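Local coordinates for protein endonuclease 8-like L720 (Acanthamoeba polyphaga mimivirus, PDB 4MB7) that is an endonuclease VIII-like protein, built with a helical H2TH domain and a bound zinc ion, at residues Y190-L195 and C212-K217; S153-G158 and T168-D173; I91-D94 and V98-W101; I117-T122 and R127-D132. All blocks are in the same frame, centred on the assembly; numbering follows the deposited sequence. Where two conformers were deposited one is given.

Interaction 1 of 4, residues Y190-L195 and C212-K217; sequences YDCKIL and CNSLKK
Asp191 reaches across from the last turn of helix 182-191 to Ser214 and Lys217 on helix 205-230. Its CB already touches the far helix, 3.3 Å from Ser214 OG. From there CG runs anti to the backbone N (chi1 -165°), which carries OD2 to both partners. OD2 takes both bonds. Ser214 OG donates to its anti lone pair at 2.9 Å. Lys217 NZ forms a salt bridge with the same oxygen, also at 2.9 Å, but from about 50° above the carboxylate plane. The lysine comes from the direction opposite to the aspartate, and its chain bends at chi2 and chi3 to bring NZ in. OD1 has a separate salt bridge, to Arg240, so two cationic side chains share this one carboxylate and would probably stabilise its charged form. The contact lies in the H2TH domain, at the point where helix 182-191 stops. A Schellman motif ends that helix, with Lys193 at positive phi as C-prime residue, Ile194 N bonded to Leu189 O and Lys193 N to Tyr190 O. Cys192, the first residue to leave helical geometry, adds an apolar touch: its SG lies 3.6 Å from Ser214 CB. The same thiol side chain also packs on Met207 and Cys210, and Ser214 rests on Ala188.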
loop_
_atom_site.group_PDB
_atom_site.type_symbol
_atom_site.label_atom_id
_atom_site.label_comp_id
_atom_site.label_asym_id
_atom_site.label_seq_id
_atom_site.Cartn_x
_atom_site.Cartn_y
_atom_site.Cartn_z
ATOM N N TYR A 190 -17.625 1.914 -9.469
ATOM C CA TYR A 190 -18.651 2.861 -9.885
ATOM C C TYR A 190 -18.316 3.472 -11.240
ATOM O O TYR A 190 -19.194 3.665 -12.078
ATOM C CB TYR A 190 -18.851 3.977 -8.859
ATOM C CG TYR A 190 -19.809 5.028 -9.365
ATOM C CD1 TYR A 190 -21.176 4.784 -9.398
ATOM C CD2 TYR A 190 -19.349 6.250 -9.842
ATOM C CE1 TYR A 190 -22.059 5.728 -9.876
ATOM C CE2 TYR A 190 -20.230 7.205 -10.324
ATOM C CZ TYR A 190 -21.584 6.935 -10.337
ATOM O OH TYR A 190 -22.473 7.872 -10.811
ATOM N N ASP A 191 -17.040 3.781 -11.438
ATOM C CA ASP A 191 -16.565 4.383 -12.679
ATOM C C ASP A 191 -16.835 3.464 -13.872
ATOM O O ASP A 191 -17.038 3.930 -14.994
ATOM C CB ASP A 191 -15.069 4.684 -12.568
ATOM C CG ASP A 191 -14.577 5.634 -13.643
ATOM O OD1 ASP A 191 -15.389 6.431 -14.156
ATOM O OD2 ASP A 191 -13.370 5.590 -13.962
ATOM N N CYS A 192 -16.844 2.159 -13.618
ATOM C CA CYS A 192 -17.040 1.171 -14.670
ATOM C C CYS A 192 -18.435 0.551 -14.638
ATOM O O CYS A 192 -18.707 -0.401 -15.367
ATOM C CB CYS A 192 -15.983 0.071 -14.571
ATOM S SG CYS A 192 -14.282 0.672 -14.667
ATOM N N LYS A 193 -19.304 1.091 -13.786
ATOM C CA LYS A 193 -20.690 0.636 -13.680
ATOM C C LYS A 193 -20.799 -0.861 -13.408
ATOM O O LYS A 193 -21.644 -1.548 -13.982
ATOM C CB LYS A 193 -21.477 1.011 -14.942
ATOM C CG LYS A 193 -21.695 2.508 -15.104
ATOM C CD LYS A 193 -22.156 2.863 -16.511
ATOM C CE LYS A 193 -23.440 2.138 -16.880
ATOM N NZ LYS A 193 -24.576 2.485 -15.978
ATOM N N ILE A 194 -19.936 -1.364 -12.533
ATOM C CA ILE A 194 -19.935 -2.780 -12.187
ATOM C C ILE A 194 -20.398 -2.985 -10.748
ATOM O O ILE A 194 -19.901 -2.334 -9.828
ATOM C CB ILE A 194 -18.534 -3.398 -12.362
ATOM C CG1 ILE A 194 -18.079 -3.277 -13.817
ATOM C CG2 ILE A 194 -18.529 -4.856 -11.916
ATOM C CD1 ILE A 194 -16.718 -3.880 -14.081
ATOM N N LEU A 195 -21.356 -3.887 -10.560
ATOM C CA LEU A 195 -21.861 -4.200 -9.227
ATOM C C LEU A 195 -20.791 -4.932 -8.423
ATOM O O LEU A 195 -20.228 -5.919 -8.896
ATOM C CB LEU A 195 -23.124 -5.057 -9.324
ATOM C CG LEU A 195 -23.941 -5.227 -8.041
ATOM C CD1 LEU A 195 -24.573 -3.905 -7.631
ATOM C CD2 LEU A 195 -25.002 -6.304 -8.213
ATOM N N CYS A 212 -9.005 -1.938 -14.780
ATOM C CA CYS A 212 -7.588 -1.637 -14.610
ATOM C C CYS A 212 -7.264 -0.209 -15.028
ATOM O O CYS A 212 -6.484 0.474 -14.368
ATOM C CB CYS A 212 -6.728 -2.629 -15.394
ATOM S SG CYS A 212 -6.857 -4.328 -14.801
ATOM N N ASN A 213 -7.865 0.241 -16.125
ATOM C CA ASN A 213 -7.676 1.614 -16.577
ATOM C C ASN A 213 -8.247 2.609 -15.575
ATOM O O ASN A 213 -7.652 3.654 -15.314
ATOM C CB ASN A 213 -8.309 1.828 -17.954
ATOM C CG ASN A 213 -7.552 1.113 -19.063
ATOM O OD1 ASN A 213 -8.097 0.253 -19.748
ATOM N ND2 ASN A 213 -6.291 1.476 -19.245
ATOM N N SER A 214 -9.402 2.270 -15.012
ATOM C CA SER A 214 -10.054 3.113 -14.020
ATOM C C SER A 214 -9.217 3.221 -12.752
ATOM O O SER A 214 -9.037 4.311 -12.212
ATOM C CB SER A 214 -11.442 2.564 -13.682
ATOM O OG SER A 214 -12.060 3.339 -12.669
ATOM N N LEU A 215 -8.711 2.083 -12.284
ATOM C CA LEU A 215 -7.870 2.050 -11.090
ATOM C C LEU A 215 -6.648 2.944 -11.250
ATOM O O LEU A 215 -6.348 3.763 -10.382
ATOM C CB LEU A 215 -7.439 0.615 -10.776
ATOM C CG LEU A 215 -8.484 -0.295 -10.131
ATOM C CD1 LEU A 215 -8.010 -1.739 -10.140
ATOM C CD2 LEU A 215 -8.780 0.162 -8.709
ATOM N N LYS A 216 -5.955 2.801 -12.375
ATOM C CA LYS A 216 -4.751 3.589 -12.607
ATOM C C LYS A 216 -5.070 5.072 -12.775
ATOM O O LYS A 216 -4.288 5.927 -12.354
ATOM C CB LYS A 216 -3.962 3.061 -13.808
ATOM C CG LYS A 216 -2.548 3.615 -13.890
ATOM C CD LYS A 216 -1.690 2.837 -14.871
ATOM C CE LYS A 216 -0.239 3.296 -14.809
ATOM N NZ LYS A 216 0.618 2.582 -15.796
ATOM N N LYS A 217 -6.222 5.376 -13.367
ATOM C CA LYS A 217 -6.641 6.761 -13.564
ATOM C C LYS A 217 -6.876 7.470 -12.233
ATOM O O LYS A 217 -6.415 8.593 -12.030
ATOM C CB LYS A 217 -7.906 6.819 -14.422
ATOM C CG LYS A 217 -8.341 8.226 -14.797
ATOM C CD LYS A 217 -9.591 8.646 -14.042
ATOM C CE LYS A 217 -10.740 7.694 -14.311
ATOM N NZ LYS A 217 -11.992 8.132 -13.636
#

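Interaction 2 of 4, residues S153-G158 and T168-D173; sequences SHLKNG and TDFLLD
Phe170 pushes its ring against Leu155 and Gly158 of helix 148-161. These three buried residues make the whole direct contact. CG of Phe170 is anti to the backbone N (chi1 -174°), and this sends the ring from helix 167-171 toward helix 148-161. The far end of the ring does the touching. On one flank CE1 lies 3.5 Å from Gly158 O. On the other flank CE2 lies 3.7 Å from Leu155 CD1. CZ, between them, meets both partners, with Gly158 C 3.7 Å away. Both partners approach the ring obliquely. Because Gly158 has no side chain, the ring can come up to the helix backbone itself, even though the nearest CA atoms, those of Gly158 and Phe170, are 8.5 Å apart. Leu155 offers one branch, CD1, to the ring; its other branch, CD2, packs on Cys212 of helix 205-230. Phe177 completes the tight part, edge-to-face with Phe170 and in touch with Leu155. Asp173 is buried too but turns elsewhere, its OD2 accepting from Glu175 N. Away from the ring the two segments do not touch. Ser153, Lys156 and Asn157 lie on the exposed flank of helix 148-161, where Lys156 points away from Phe170. The arrangement belongs to the H2TH domain: helix 167-171 is probably the first helix of the helix-two-turns-helix motif, here packed by one aromatic residue onto the preceding helix.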
loop_
_atom_site.group_PDB
_atom_site.type_symbol
_atom_site.label_atom_id
_atom_site.label_comp_id
_atom_site.label_asym_id
_atom_site.label_seq_id
_atom_site.Cartn_x
_atom_site.Cartn_y
_atom_site.Cartn_z
ATOM N N SER A 153 -0.613 -10.493 -17.833
ATOM C CA SER A 153 -0.458 -11.944 -17.833
ATOM C C SER A 153 -0.747 -12.507 -16.445
ATOM O O SER A 153 -1.429 -13.521 -16.302
ATOM C CB SER A 153 0.959 -12.329 -18.262
ATOM O OG SER A 153 1.285 -11.761 -19.518
ATOM N N HIS A 154 -0.220 -11.834 -15.429
ATOM C CA HIS A 154 -0.404 -12.244 -14.044
ATOM C C HIS A 154 -1.874 -12.168 -13.654
ATOM O O HIS A 154 -2.403 -13.066 -12.998
ATOM C CB HIS A 154 0.437 -11.354 -13.123
ATOM C CG HIS A 154 0.429 -11.784 -11.691
ATOM N ND1 HIS A 154 0.031 -10.951 -10.667
ATOM C CD2 HIS A 154 0.777 -12.956 -11.109
ATOM C CE1 HIS A 154 0.132 -11.592 -9.517
ATOM N NE2 HIS A 154 0.581 -12.811 -9.757
ATOM N N LEU A 155 -2.532 -11.091 -14.072
ATOM C CA LEU A 155 -3.943 -10.879 -13.770
ATOM C C LEU A 155 -4.836 -11.960 -14.376
ATOM O O LEU A 155 -5.816 -12.381 -13.760
ATOM C CB LEU A 155 -4.389 -9.499 -14.257
ATOM C CG LEU A 155 -5.863 -9.159 -14.028
ATOM C CD1 LEU A 155 -6.194 -9.193 -12.547
ATOM C CD2 LEU A 155 -6.204 -7.806 -14.625
ATOM N N LYS A 156 -4.492 -12.410 -15.579
ATOM C CA LYS A 156 -5.273 -13.441 -16.258
ATOM C C LYS A 156 -5.266 -14.760 -15.490
ATOM O O LYS A 156 -6.261 -15.485 -15.483
ATOM C CB LYS A 156 -4.775 -13.650 -17.690
ATOM C CG LYS A 156 -4.999 -12.448 -18.596
ATOM C CD LYS A 156 -4.538 -12.722 -20.017
ATOM C CE LYS A 156 -4.512 -11.442 -20.841
ATOM N NZ LYS A 156 -5.823 -10.735 -20.823
ATOM N N ASN A 157 -4.148 -15.066 -14.839
ATOM C CA ASN A 157 -4.072 -16.253 -13.994
ATOM C C ASN A 157 -4.970 -16.132 -12.768
ATOM O O ASN A 157 -5.651 -17.085 -12.391
ATOM C CB ASN A 157 -2.629 -16.532 -13.569
ATOM C CG ASN A 157 -1.784 -17.083 -14.700
ATOM O OD1 ASN A 157 -2.297 -17.719 -15.621
ATOM N ND2 ASN A 157 -0.478 -16.846 -14.636
ATOM N N GLY A 158 -4.975 -14.950 -12.157
ATOM C CA GLY A 158 -5.774 -14.705 -10.970
ATOM C C GLY A 158 -7.267 -14.716 -11.233
ATOM O O GLY A 158 -8.055 -15.097 -10.365
ATOM N N THR A 168 -15.205 -7.225 -5.583
ATOM C CA THR A 168 -14.618 -6.437 -4.500
ATOM C C THR A 168 -13.511 -7.206 -3.776
ATOM O O THR A 168 -12.447 -6.655 -3.489
ATOM C CB THR A 168 -15.684 -5.968 -3.483
ATOM O OG1 THR A 168 -16.439 -4.889 -4.044
ATOM C CG2 THR A 168 -15.029 -5.489 -2.191
ATOM N N ASP A 169 -13.752 -8.484 -3.514
ATOM C CA ASP A 169 -12.774 -9.347 -2.873
ATOM C C ASP A 169 -11.532 -9.489 -3.729
ATOM O O ASP A 169 -10.426 -9.463 -3.225
ATOM C CB ASP A 169 -13.354 -10.738 -2.618
ATOM C CG ASP A 169 -14.118 -10.830 -1.312
ATOM O OD1 ASP A 169 -14.128 -9.852 -0.538
ATOM O OD2 ASP A 169 -14.715 -11.898 -1.058
ATOM N N PHE A 170 -11.725 -9.637 -5.032
ATOM C CA PHE A 170 -10.614 -9.820 -5.958
ATOM C C PHE A 170 -9.789 -8.544 -6.128
ATOM O O PHE A 170 -8.565 -8.603 -6.243
ATOM C CB PHE A 170 -11.118 -10.322 -7.314
ATOM C CG PHE A 170 -10.022 -10.661 -8.280
ATOM C CD1 PHE A 170 -9.062 -11.605 -7.957
ATOM C CD2 PHE A 170 -9.959 -10.048 -9.520
ATOM C CE1 PHE A 170 -8.054 -11.923 -8.845
ATOM C CE2 PHE A 170 -8.954 -10.363 -10.415
ATOM C CZ PHE A 170 -8.000 -11.302 -10.078
ATOM N N LEU A 171 -10.459 -7.395 -6.137
ATOM C CA LEU A 171 -9.772 -6.114 -6.290
ATOM C C LEU A 171 -8.933 -5.773 -5.064
ATOM O O LEU A 171 -8.031 -4.938 -5.132
ATOM C CB LEU A 171 -10.771 -4.987 -6.561
ATOM C CG LEU A 171 -11.469 -4.990 -7.922
ATOM C CD1 LEU A 171 -12.361 -3.770 -8.053
ATOM C CD2 LEU A 171 -10.451 -5.042 -9.052
ATOM N N LEU A 172 -9.238 -6.421 -3.945
ATOM C CA LEU A 172 -8.515 -6.192 -2.700
ATOM C C LEU A 172 -7.442 -7.253 -2.460
ATOM O O LEU A 172 -6.740 -7.218 -1.449
ATOM C CB LEU A 172 -9.488 -6.147 -1.524
ATOM C CG LEU A 172 -10.411 -4.930 -1.475
ATOM C CD1 LEU A 172 -11.530 -5.140 -0.468
ATOM C CD2 LEU A 172 -9.611 -3.681 -1.137
ATOM N N ASP A 173 -7.323 -8.194 -3.392
ATOM C CA ASP A 173 -6.296 -9.226 -3.311
ATOM C C ASP A 173 -4.927 -8.595 -3.542
ATOM O O ASP A 173 -4.648 -8.074 -4.623
ATOM C CB ASP A 173 -6.563 -10.323 -4.348
ATOM C CG ASP A 173 -5.742 -11.579 -4.103
ATOM O OD1 ASP A 173 -6.332 -12.680 -4.097
ATOM O OD2 ASP A 173 -4.510 -11.473 -3.926
#

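Interaction 3 of 4, residues I91-D94 and V98-W101; sequences IQLD and VLRW
Ile91 and Leu99 form an antiparallel hydrogen-bonded pair. The bond from Ile91 N to Leu99 O (2.9 Å) is nearly straight, 171°, with the donor in the carbonyl plane. Leu99 N returns a bond to Ile91 O at 2.8 Å, with the donor tilted out of the plane. Ile91 O also receives a CA-H...O contact from Val98 CA at 3.4 Å. The next pair, Gln92 with Val98, is non-hydrogen-bonded. Its packing is on the other face of the sheet from Ile91 and Leu99, where the extended Gln92 chain passes Val98 CG2, which is 3.9 Å from Gln92 CG. Val98 CG1 lies over one face of the Arg100 guanidinium. On the Ile91 face, CG1 of Ile91 stands anti to the carbonyl carbon (chi1 -58°). This brings CD1 obliquely to the six-membered end of the indole, 3.7 Å from Trp101 CZ3. The Trp101 nitrogen NE1 is used elsewhere, by Thr67. Leu93 CD1 meets Leu99 CD1 loosely at 4.5 Å. The two strands form a beta hairpin at the centre of a four-stranded antiparallel sheet, between strands 21-25 and 73-78. Two backbone bonds set the register, while the side chains add largely apolar packing, with the polar ends of Arg100 and Trp101 bonded to other parts of the chain.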
loop_
_atom_site.group_PDB
_atom_site.type_symbol
_atom_site.label_atom_id
_atom_site.label_comp_id
_atom_site.label_asym_id
_atom_site.label_seq_id
_atom_site.Cartn_x
_atom_site.Cartn_y
_atom_site.Cartn_z
ATOM N N ILE A 91 13.695 7.020 14.865
ATOM C CA ILE A 91 15.058 6.846 14.380
ATOM C C ILE A 91 15.715 8.188 14.093
ATOM O O ILE A 91 15.293 8.914 13.194
ATOM C CB ILE A 91 15.117 5.983 13.107
ATOM C CG1 ILE A 91 14.497 4.607 13.361
ATOM C CG2 ILE A 91 16.559 5.838 12.639
ATOM C CD1 ILE A 91 14.618 3.652 12.187
ATOM N N GLN A 92 16.747 8.516 14.864
ATOM C CA GLN A 92 17.529 9.718 14.596
ATOM C C GLN A 92 18.792 9.379 13.813
ATOM O O GLN A 92 19.545 8.481 14.188
ATOM C CB GLN A 92 17.890 10.451 15.889
ATOM C CG GLN A 92 18.709 11.713 15.643
ATOM C CD GLN A 92 18.766 12.632 16.844
ATOM O OE1 GLN A 92 18.130 12.381 17.868
ATOM N NE2 GLN A 92 19.530 13.710 16.722
ATOM N N LEU A 93 19.016 10.103 12.721
ATOM C CA LEU A 93 20.161 9.854 11.856
ATOM C C LEU A 93 21.318 10.814 12.143
ATOM O O LEU A 93 21.189 11.727 12.958
ATOM C CB LEU A 93 19.738 9.951 10.392
ATOM C CG LEU A 93 18.589 9.003 10.035
ATOM C CD1 LEU A 93 18.091 9.261 8.629
ATOM C CD2 LEU A 93 19.031 7.555 10.194
ATOM N N ASP A 94 22.442 10.601 11.465
ATOM C CA ASP A 94 23.651 11.390 11.702
ATOM C C ASP A 94 23.549 12.845 11.239
ATOM O O ASP A 94 24.360 13.683 11.635
ATOM C CB ASP A 94 24.876 10.714 11.076
ATOM C CG ASP A 94 24.670 10.358 9.613
ATOM O OD1 ASP A 94 23.790 10.962 8.963
ATOM O OD2 ASP A 94 25.394 9.473 9.112
ATOM N N VAL A 98 15.076 13.114 11.959
ATOM C CA VAL A 98 14.403 12.119 12.790
ATOM C C VAL A 98 13.182 11.537 12.082
ATOM O O VAL A 98 12.282 12.268 11.672
ATOM C CB VAL A 98 13.973 12.707 14.149
ATOM C CG1 VAL A 98 13.251 11.654 14.979
ATOM C CG2 VAL A 98 15.181 13.243 14.904
ATOM N N LEU A 99 13.164 10.216 11.934
ATOM C CA LEU A 99 12.030 9.525 11.334
ATOM C C LEU A 99 11.110 8.975 12.419
ATOM O O LEU A 99 11.568 8.333 13.366
ATOM C CB LEU A 99 12.514 8.387 10.431
ATOM C CG LEU A 99 13.351 8.789 9.217
ATOM C CD1 LEU A 99 13.942 7.561 8.541
ATOM C CD2 LEU A 99 12.521 9.594 8.233
ATOM N N ARG A 100 9.812 9.225 12.279
ATOM C CA ARG A 100 8.844 8.783 13.280
ATOM C C ARG A 100 7.713 7.955 12.673
ATOM O O ARG A 100 7.051 8.388 11.729
ATOM C CB ARG A 100 8.277 9.982 14.046
ATOM C CG ARG A 100 9.324 10.757 14.834
ATOM C CD ARG A 100 8.692 11.827 15.712
ATOM N NE ARG A 100 9.642 12.375 16.678
ATOM C CZ ARG A 100 10.520 13.336 16.404
ATOM N NH1 ARG A 100 10.579 13.855 15.185
ATOM N NH2 ARG A 100 11.344 13.773 17.347
ATOM N N TRP A 101 7.505 6.763 13.229
ATOM C CA TRP A 101 6.444 5.858 12.793
ATOM C C TRP A 101 5.191 6.032 13.647
ATOM O O TRP A 101 5.266 6.038 14.875
ATOM C CB TRP A 101 6.914 4.401 12.902
ATOM C CG TRP A 101 7.690 3.884 11.722
ATOM C CD1 TRP A 101 7.245 3.007 10.773
ATOM C CD2 TRP A 101 9.048 4.193 11.376
ATOM N NE1 TRP A 101 8.237 2.758 9.856
ATOM C CE2 TRP A 101 9.353 3.474 10.202
ATOM C CE3 TRP A 101 10.033 5.012 11.940
ATOM C CZ2 TRP A 101 10.602 3.547 9.582
ATOM C CZ3 TRP A 101 11.274 5.083 11.323
ATOM C CH2 TRP A 101 11.547 4.356 10.157
#

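Interaction 4 of 4, residues I117-T122 and R127-D132; sequences IKTNYT and RQAIMD. With SO4 (sulfate ion), chain E.
Tyr121 meets Asp132 of helix 126-136 through its hydroxyl. Asp132 OD2 lies at the ring edge, near its plane, 3.2 Å from Tyr121 OH. Ring and carboxylate planes are turned 53° apart. A water sits close to the same hydroxyl and donates to Ala129 O at 2.6 Å, so it links the tyrosine to the helix backbone. Beside this polar group lies a small apolar patch. Ala129 CB meets Ile117 CD1 at 4.1 Å and Thr119 CG2 at 4.2 Å. The next shell positions these groups. Gln128 NE2 donates to Asp132 OD1 at 2.8 Å, from above the carboxylate plane, and ties the aspartate down within its own helix. CG of Tyr121 stands between the backbone N and the carbonyl carbon (chi1 61°), which turns the ring back over Thr119; OG1 of Thr119 lies above one face, toward the rim. That OG1 accepts from Thr122 N at 3.2 Å in an ST motif, and Thr119 N bonds to Thr122 O across the turn between strands 116-118 and 123-125. At the turn, Asn120 ND2 holds a sulfate ion, probably from the crystallisation liquor, by a 2.7 Å bond to O1; Lys49 holds it too. The turn is thus linked to the helix mainly by polar contacts of a hydroxyl, a carboxylate and a water, and Gln128 restrains the carboxylate through its other oxygen.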
loop_
_atom_site.group_PDB
_atom_site.type_symbol
_atom_site.label_atom_id
_atom_site.label_comp_id
_atom_site.label_asym_id
_atom_site.label_seq_id
_atom_site.Cartn_x
_atom_site.Cartn_y
_atom_site.Cartn_z
ATOM N N ILE A 117 6.282 -17.221 7.691
ATOM C CA ILE A 117 5.495 -16.089 8.175
ATOM C C ILE A 117 4.289 -15.833 7.279
ATOM O O ILE A 117 4.274 -16.227 6.113
ATOM C CB ILE A 117 6.332 -14.791 8.265
ATOM C CG1 ILE A 117 6.840 -14.381 6.880
ATOM C CG2 ILE A 117 7.489 -14.962 9.240
ATOM C CD1 ILE A 117 7.640 -13.090 6.875
ATOM N N LYS A 118 3.279 -15.168 7.830
ATOM C CA LYS A 118 2.090 -14.821 7.064
ATOM C C LYS A 118 2.149 -13.375 6.587
ATOM O O LYS A 118 2.199 -12.447 7.395
ATOM C CB LYS A 118 0.830 -15.038 7.899
ATOM C CG LYS A 118 -0.466 -14.723 7.159
ATOM C CD LYS A 118 -1.666 -14.797 8.091
ATOM C CE LYS A 118 -2.937 -14.336 7.393
ATOM N NZ LYS A 118 -3.193 -15.118 6.155
ATOM N N THR A 119 2.154 -13.193 5.270
ATOM C CA THR A 119 2.094 -11.861 4.679
ATOM C C THR A 119 0.655 -11.589 4.258
ATOM O O THR A 119 -0.218 -12.430 4.465
ATOM C CB THR A 119 3.015 -11.744 3.457
ATOM O OG1 THR A 119 2.460 -12.484 2.363
ATOM C CG2 THR A 119 4.399 -12.282 3.784
ATOM N N ASN A 120 0.400 -10.429 3.660
ATOM C CA ASN A 120 -0.968 -10.082 3.275
ATOM C C ASN A 120 -1.464 -10.765 1.996
ATOM O O ASN A 120 -2.529 -10.428 1.480
ATOM C CB ASN A 120 -1.178 -8.558 3.216
ATOM C CG ASN A 120 -0.395 -7.886 2.094
ATOM O OD1 ASN A 120 0.259 -8.542 1.285
ATOM N ND2 ASN A 120 -0.474 -6.559 2.040
ATOM N N TYR A 121 -0.694 -11.725 1.491
ATOM C CA TYR A 121 -1.089 -12.444 0.284
ATOM C C TYR A 121 -0.762 -13.938 0.340
ATOM O O TYR A 121 -1.312 -14.719 -0.433
ATOM C CB TYR A 121 -0.460 -11.803 -0.962
ATOM C CG TYR A 121 1.047 -11.816 -0.945
ATOM C CD1 TYR A 121 1.761 -12.803 -1.609
ATOM C CD2 TYR A 121 1.757 -10.847 -0.249
ATOM C CE1 TYR A 121 3.139 -12.820 -1.585
ATOM C CE2 TYR A 121 3.131 -10.858 -0.216
ATOM C CZ TYR A 121 3.816 -11.846 -0.883
ATOM O OH TYR A 121 5.184 -11.855 -0.846
ATOM N N THR A 122 0.122 -14.339 1.252
ATOM C CA THR A 122 0.524 -15.745 1.337
ATOM C C THR A 122 1.201 -16.131 2.651
ATOM O O THR A 122 1.345 -15.315 3.561
ATOM C CB THR A 122 1.491 -16.125 0.192
ATOM O OG1 THR A 122 1.603 -17.549 0.110
ATOM C CG2 THR A 122 2.872 -15.532 0.438
ATOM N N ARG A 127 12.783 -15.124 4.066
ATOM C CA ARG A 127 13.637 -14.874 2.910
ATOM C C ARG A 127 12.820 -14.691 1.634
ATOM O O ARG A 127 13.066 -13.770 0.855
ATOM C CB ARG A 127 14.639 -16.018 2.729
ATOM C CG ARG A 127 15.532 -15.879 1.506
ATOM C CD ARG A 127 16.605 -16.958 1.478
ATOM N NE ARG A 127 17.593 -16.721 0.430
ATOM C CZ ARG A 127 18.689 -15.988 0.588
ATOM N NH1 ARG A 127 18.946 -15.415 1.756
ATOM N NH2 ARG A 127 19.532 -15.826 -0.423
ATOM N N GLN A 128 11.845 -15.571 1.428
ATOM C CA GLN A 128 10.995 -15.515 0.241
ATOM C C GLN A 128 10.135 -14.251 0.213
ATOM O O GLN A 128 9.857 -13.701 -0.857
ATOM C CB GLN A 128 10.106 -16.757 0.161
ATOM C CG GLN A 128 9.300 -16.855 -1.126
ATOM C CD GLN A 128 10.178 -17.060 -2.344
ATOM O OE1 GLN A 128 11.143 -17.820 -2.305
ATOM N NE2 GLN A 128 9.851 -16.373 -3.433
ATOM N N ALA A 129 9.714 -13.798 1.390
ATOM C CA ALA A 129 8.915 -12.578 1.507
ATOM C C ALA A 129 9.652 -11.366 0.940
ATOM O O ALA A 129 9.058 -10.531 0.254
ATOM C CB ALA A 129 8.526 -12.337 2.958
ATOM N N ILE A 130 10.946 -11.276 1.226
ATOM C CA ILE A 130 11.773 -10.187 0.709
ATOM C C ILE A 130 11.963 -10.303 -0.805
ATOM O O ILE A 130 11.902 -9.306 -1.526
ATOM C CB ILE A 130 13.140 -10.130 1.427
ATOM C CG1 ILE A 130 12.937 -9.842 2.917
ATOM C CG2 ILE A 130 14.038 -9.071 0.802
ATOM C CD1 ILE A 130 14.220 -9.799 3.718
ATOM N N MET A 131 12.175 -11.525 -1.285
ATOM C CA MET A 131 12.335 -11.764 -2.717
ATOM C C MET A 131 11.046 -11.463 -3.479
ATOM O O MET A 131 11.079 -10.896 -4.571
ATOM C CB MET A 131 12.772 -13.208 -2.974
ATOM C CG MET A 131 13.112 -13.508 -4.426
ATOM S SD MET A 131 14.564 -12.614 -5.015
ATOM C CE MET A 131 13.822 -11.477 -6.181
ATOM N N ASP A 132 9.913 -11.842 -2.897
ATOM C CA ASP A 132 8.617 -11.586 -3.519
ATOM C C ASP A 132 8.329 -10.096 -3.671
ATOM O O ASP A 132 7.691 -9.679 -4.638
ATOM C CB ASP A 132 7.492 -12.223 -2.710
ATOM C CG ASP A 132 7.409 -13.723 -2.896
ATOM O OD1 ASP A 132 8.113 -14.255 -3.776
ATOM O OD2 ASP A 132 6.625 -14.366 -2.167
HETATM S S SO4 E . -3.665 -5.505 3.783
HETATM O O1 SO4 E . -2.249 -5.250 3.540
HETATM O O2 SO4 E . -4.095 -4.767 4.967
HETATM O O3 SO4 E . -4.442 -5.067 2.627
HETATM O O4 SO4 E . -3.876 -6.934 3.998
HETATM O O HOH W 1 6.506 -10.112 0.420
#

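Along the chain the contacts run in the order interaction 3, interaction 4, interaction 2, interaction 1. Interactions 1 and 2 both lie in the H2TH domain. Their centres are 14 Å apart, and they touch where Cys212 meets Leu155 and Leu215 meets Leu171. Helices 167-171 and 182-191, one in each, are consecutive. Interaction 3 belongs to a beta sheet on the opposite side of the chain's centre, 39 Å from interaction 1 between centres. Interaction 4 lies between, with nearest atoms about 5 Å from interaction 2 and about 15 Å from interaction 3. The set thus spans a beta-rich part and a helical part; the zinc ion lies about 12 Å from the Asp191 side chain of interaction 1.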